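Local structure of prolyl 4-hydroxylase (Phytophthora capsici LT1534, 6IUQ) at residues Leu32-His46 with Met202-Leu214. The protein is an iron(II)-dependent prolyl 4-hydroxylase that probably hydroxylates proline residues with 2-oxoglutarate as co-substrate. Residues are numbered along the deposited sequence; the frame is centred on the assembly and turned at random.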
# COMPACT_ATOMS: atom_id res chain seq x y z
N LEU A 32 0.18 13.10 -1.20
CA LEU A 32 0.66 11.91 -0.52
C LEU A 32 1.02 12.25 0.92
O LEU A 32 0.60 11.59 1.87
CB LEU A 32 1.87 11.32 -1.26
CG LEU A 32 2.67 10.27 -0.49
CD1 LEU A 32 1.80 9.05 -0.21
CD2 LEU A 32 3.94 9.88 -1.27
N ASP A 33 1.77 13.33 1.07
CA ASP A 33 2.20 13.76 2.39
C ASP A 33 1.04 14.23 3.28
O ASP A 33 1.04 13.99 4.48
CB ASP A 33 3.21 14.87 2.26
CG ASP A 33 3.85 15.21 3.57
OD1 ASP A 33 4.39 14.28 4.22
OD2 ASP A 33 3.79 16.39 3.97
N ASP A 34 0.06 14.91 2.69
CA ASP A 34 -1.05 15.45 3.47
C ASP A 34 -2.12 14.38 3.75
O ASP A 34 -2.43 14.07 4.91
CB ASP A 34 -1.66 16.65 2.75
CG ASP A 34 -2.99 17.09 3.35
OD1 ASP A 34 -3.11 17.09 4.59
OD2 ASP A 34 -3.92 17.44 2.58
N LYS A 35 -2.67 13.80 2.68
CA LYS A 35 -3.77 12.86 2.81
C LYS A 35 -3.32 11.44 3.18
O LYS A 35 -4.09 10.67 3.73
CB LYS A 35 -4.58 12.84 1.50
CG LYS A 35 -5.14 14.20 1.14
CD LYS A 35 -6.63 14.15 0.84
CE LYS A 35 -7.34 15.40 1.38
NZ LYS A 35 -8.55 15.07 2.22
N GLY A 36 -2.08 11.10 2.88
CA GLY A 36 -1.56 9.79 3.22
C GLY A 36 -1.51 8.86 2.03
O GLY A 36 -0.85 7.82 2.06
N TYR A 37 -2.19 9.24 0.96
CA TYR A 37 -2.26 8.46 -0.26
C TYR A 37 -2.47 9.37 -1.43
O TYR A 37 -2.95 10.49 -1.26
CB TYR A 37 -3.41 7.47 -0.21
CG TYR A 37 -4.75 8.18 -0.29
CD1 TYR A 37 -5.33 8.72 0.85
CD2 TYR A 37 -5.42 8.33 -1.50
CE1 TYR A 37 -6.52 9.36 0.79
CE2 TYR A 37 -6.63 8.99 -1.56
CZ TYR A 37 -7.17 9.51 -0.41
OH TYR A 37 -8.38 10.16 -0.44
N VAL A 38 -2.21 8.87 -2.63
CA VAL A 38 -2.58 9.59 -3.82
C VAL A 38 -2.74 8.60 -4.99
O VAL A 38 -2.04 7.59 -5.06
CB VAL A 38 -1.54 10.69 -4.13
CG1 VAL A 38 -0.14 10.09 -4.35
CG2 VAL A 38 -1.98 11.56 -5.30
N VAL A 39 -3.72 8.87 -5.86
CA VAL A 39 -4.03 8.02 -7.00
C VAL A 39 -3.63 8.70 -8.32
O VAL A 39 -3.93 9.88 -8.52
CB VAL A 39 -5.52 7.69 -7.05
CG1 VAL A 39 -5.85 6.87 -8.31
CG2 VAL A 39 -5.95 6.95 -5.76
N ILE A 40 -2.95 7.98 -9.20
CA ILE A 40 -2.53 8.53 -10.49
C ILE A 40 -3.01 7.65 -11.64
O ILE A 40 -2.54 6.52 -11.80
CB ILE A 40 -1.01 8.65 -10.59
CG1 ILE A 40 -0.40 9.08 -9.26
CG2 ILE A 40 -0.62 9.63 -11.71
CD1 ILE A 40 1.09 9.29 -9.34
N ASP A 41 -3.94 8.16 -12.43
CA ASP A 41 -4.48 7.42 -13.56
C ASP A 41 -3.60 7.59 -14.78
O ASP A 41 -2.96 8.64 -14.95
CB ASP A 41 -5.90 7.86 -13.87
CG ASP A 41 -6.91 7.32 -12.86
OD1 ASP A 41 -6.92 6.10 -12.61
OD2 ASP A 41 -7.69 8.13 -12.31
N ASP A 42 -3.55 6.55 -15.61
CA ASP A 42 -2.81 6.51 -16.86
C ASP A 42 -1.36 6.97 -16.70
O ASP A 42 -0.85 7.80 -17.45
CB ASP A 42 -3.56 7.33 -17.93
CG ASP A 42 -4.97 6.81 -18.15
OD1 ASP A 42 -5.12 5.65 -18.60
OD2 ASP A 42 -5.94 7.55 -17.86
N CYS A 43 -0.70 6.41 -15.70
CA CYS A 43 0.60 6.90 -15.28
C CYS A 43 1.71 6.55 -16.30
O CYS A 43 2.41 7.43 -16.77
CB CYS A 43 0.91 6.34 -13.89
SG CYS A 43 2.47 6.87 -13.17
N PHE A 44 1.84 5.27 -16.67
CA PHE A 44 2.90 4.87 -17.59
C PHE A 44 2.50 5.05 -19.06
O PHE A 44 3.36 5.17 -19.93
CB PHE A 44 3.30 3.40 -17.36
CG PHE A 44 4.04 3.16 -16.08
CD1 PHE A 44 3.36 3.09 -14.87
CD2 PHE A 44 5.42 3.03 -16.07
CE1 PHE A 44 4.05 2.88 -13.66
CE2 PHE A 44 6.13 2.82 -14.87
CZ PHE A 44 5.44 2.74 -13.67
N GLY A 45 1.20 5.08 -19.31
CA GLY A 45 0.69 5.07 -20.67
C GLY A 45 0.31 3.64 -21.02
O GLY A 45 0.87 2.68 -20.48
N HIS A 46 -0.63 3.50 -21.93
CA HIS A 46 -1.25 2.21 -22.17
C HIS A 46 -0.31 1.17 -22.78
O HIS A 46 -0.34 -0.00 -22.41
CB HIS A 46 -2.48 2.37 -23.07
CG HIS A 46 -3.24 1.10 -23.25
ND1 HIS A 46 -3.02 0.24 -24.31
CD2 HIS A 46 -4.18 0.51 -22.48
CE1 HIS A 46 -3.81 -0.81 -24.19
NE2 HIS A 46 -4.53 -0.67 -23.09
N MSE A 202 -6.32 -0.65 -14.99
CA MSE A 202 -5.14 -0.71 -15.82
C MSE A 202 -4.40 0.62 -15.81
O MSE A 202 -5.00 1.68 -16.03
CB MSE A 202 -5.55 -1.09 -17.26
CG MSE A 202 -4.43 -1.11 -18.31
SE MSE A 202 -3.03 -2.40 -17.92
CE MSE A 202 -2.56 -3.04 -19.71
N ASP A 203 -3.10 0.56 -15.52
CA ASP A 203 -2.21 1.72 -15.60
C ASP A 203 -2.55 2.78 -14.55
O ASP A 203 -2.22 3.96 -14.69
CB ASP A 203 -2.24 2.32 -17.01
CG ASP A 203 -1.05 3.20 -17.27
OD1 ASP A 203 -0.02 3.01 -16.58
OD2 ASP A 203 -1.13 4.10 -18.15
N ARG A 204 -3.20 2.35 -13.47
CA ARG A 204 -3.42 3.20 -12.32
C ARG A 204 -2.35 2.96 -11.26
O ARG A 204 -2.05 1.82 -10.92
CB ARG A 204 -4.81 2.97 -11.73
CG ARG A 204 -5.00 3.61 -10.37
CD ARG A 204 -6.44 3.45 -9.92
NE ARG A 204 -7.32 4.45 -10.54
CZ ARG A 204 -8.64 4.47 -10.40
NH1 ARG A 204 -9.26 3.53 -9.68
NH2 ARG A 204 -9.34 5.44 -10.97
N VAL A 205 -1.79 4.05 -10.74
CA VAL A 205 -0.79 3.99 -9.69
C VAL A 205 -1.36 4.53 -8.38
O VAL A 205 -1.96 5.62 -8.36
CB VAL A 205 0.50 4.80 -10.08
CG1 VAL A 205 1.37 5.05 -8.87
CG2 VAL A 205 1.28 4.07 -11.14
N VAL A 206 -1.21 3.78 -7.29
CA VAL A 206 -1.53 4.29 -5.96
C VAL A 206 -0.25 4.39 -5.14
O VAL A 206 0.55 3.45 -5.12
CB VAL A 206 -2.54 3.41 -5.21
CG1 VAL A 206 -2.96 4.08 -3.89
CG2 VAL A 206 -3.77 3.13 -6.06
N LEU A 207 -0.01 5.54 -4.53
CA LEU A 207 1.08 5.72 -3.60
C LEU A 207 0.43 5.95 -2.27
O LEU A 207 -0.55 6.71 -2.20
CB LEU A 207 1.97 6.92 -3.93
CG LEU A 207 2.53 7.05 -5.34
CD1 LEU A 207 3.36 8.30 -5.44
CD2 LEU A 207 3.35 5.83 -5.72
N PHE A 208 0.95 5.30 -1.23
CA PHE A 208 0.52 5.63 0.11
C PHE A 208 1.62 5.41 1.17
O PHE A 208 2.67 4.84 0.88
CB PHE A 208 -0.78 4.89 0.45
CG PHE A 208 -0.72 3.38 0.41
CD1 PHE A 208 -0.20 2.66 1.49
CD2 PHE A 208 -1.32 2.67 -0.62
CE1 PHE A 208 -0.20 1.25 1.49
CE2 PHE A 208 -1.32 1.27 -0.62
CZ PHE A 208 -0.76 0.56 0.46
N GLN A 209 1.38 5.90 2.37
CA GLN A 209 2.35 5.80 3.46
C GLN A 209 2.40 4.37 4.01
O GLN A 209 1.41 3.88 4.52
CB GLN A 209 1.99 6.77 4.58
CG GLN A 209 1.73 8.21 4.08
CD GLN A 209 3.03 8.99 3.85
OE1 GLN A 209 4.12 8.53 4.22
NE2 GLN A 209 2.92 10.15 3.21
N SER A 210 3.54 3.71 3.92
CA SER A 210 3.62 2.35 4.43
C SER A 210 3.41 2.30 5.96
O SER A 210 2.78 1.37 6.46
CB SER A 210 4.96 1.71 4.05
OG SER A 210 5.18 1.85 2.63
N ASP A 211 3.90 3.31 6.70
CA ASP A 211 3.82 3.26 8.16
C ASP A 211 2.63 3.98 8.79
O ASP A 211 2.43 3.87 10.00
CB ASP A 211 5.10 3.79 8.80
CG ASP A 211 5.53 5.12 8.23
OD1 ASP A 211 4.98 5.53 7.18
OD2 ASP A 211 6.43 5.74 8.83
N TRP A 212 1.82 4.70 8.02
CA TRP A 212 0.58 5.20 8.63
C TRP A 212 -0.66 5.23 7.75
O TRP A 212 -1.54 6.05 7.97
CB TRP A 212 0.77 6.60 9.23
CG TRP A 212 1.41 7.70 8.41
CD1 TRP A 212 2.75 7.98 8.33
CD2 TRP A 212 0.74 8.72 7.66
NE1 TRP A 212 2.95 9.10 7.55
CE2 TRP A 212 1.73 9.57 7.13
CE3 TRP A 212 -0.61 8.99 7.37
CZ2 TRP A 212 1.43 10.68 6.32
CZ3 TRP A 212 -0.91 10.10 6.58
CH2 TRP A 212 0.11 10.93 6.06
N MSE A 213 -0.74 4.33 6.77
CA MSE A 213 -1.97 4.16 6.01
C MSE A 213 -2.57 2.76 6.16
O MSE A 213 -2.10 1.79 5.55
CB MSE A 213 -1.74 4.47 4.53
CG MSE A 213 -2.97 4.31 3.68
SE MSE A 213 -4.49 5.41 4.29
CE MSE A 213 -3.65 7.17 4.26
N LEU A 214 -3.62 2.65 6.96
CA LEU A 214 -4.33 1.38 7.14
C LEU A 214 -5.04 1.02 5.84
O LEU A 214 -5.61 1.89 5.18
CB LEU A 214 -5.32 1.47 8.32
CG LEU A 214 -6.10 0.19 8.64
CD1 LEU A 214 -5.20 -0.88 9.23
CD2 LEU A 214 -7.30 0.45 9.55
O HOH W 1 -3.15 4.36 -19.88
O HOH W 2 -5.31 4.47 -15.39
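R204 takes hold of D41 side-on, with NE and NH2 both directed at OD1; the shorter bond, R204 NE to D41 OD1, is 2.7 Å. A bend at chi3 (-81°) brings the guanidinium edge up to the carboxylate, the two planes lying 41° apart, while R204 NH1 bonds the carbonyl of A199. Next along, the carboxylate of D203 meets the backbone of the loop after D41. D203 OD1 accepts F44 N through its syn lone pair at 2.9 Å, and D203 OD2 takes G45 N at 2.8 Å, so both oxygens pin the backbone just ahead of the helix whose N-cap position is G45. The backbone O of D203 receives C43 N, and a water donates to both D42 OD1 and D203 OD2, which probably eases the closeness of these two acids.

From there, 37-40 and 204-209 pair antiparallel, V38 with L207 and I40 with V205 being the hydrogen-bonded pairs. Strand 37-40 is thereby added as an edge strand to the large sheet of the double-stranded beta-helix fold, and F208 turns its side chain to the iron side, about 5 Å from the metal.

At the far end, Q209 NE2 reaches L32 O at 3.0 Å from above the carbonyl plane, bent there by chi2 (-81°); Q209 OE1 is held by K167. G36, the first residue beyond helix 26-35, has positive phi and lies against W212: W212 CZ3 is 3.4 Å from G36 CA, and the selenomethionine methyl M213 CE also touches that CA. On the V205 side of the sheet, V205 CG2 packs on C43 CB at 3.6 Å and on F44 CE1, while V38 CG1 lies alongside L207 CB.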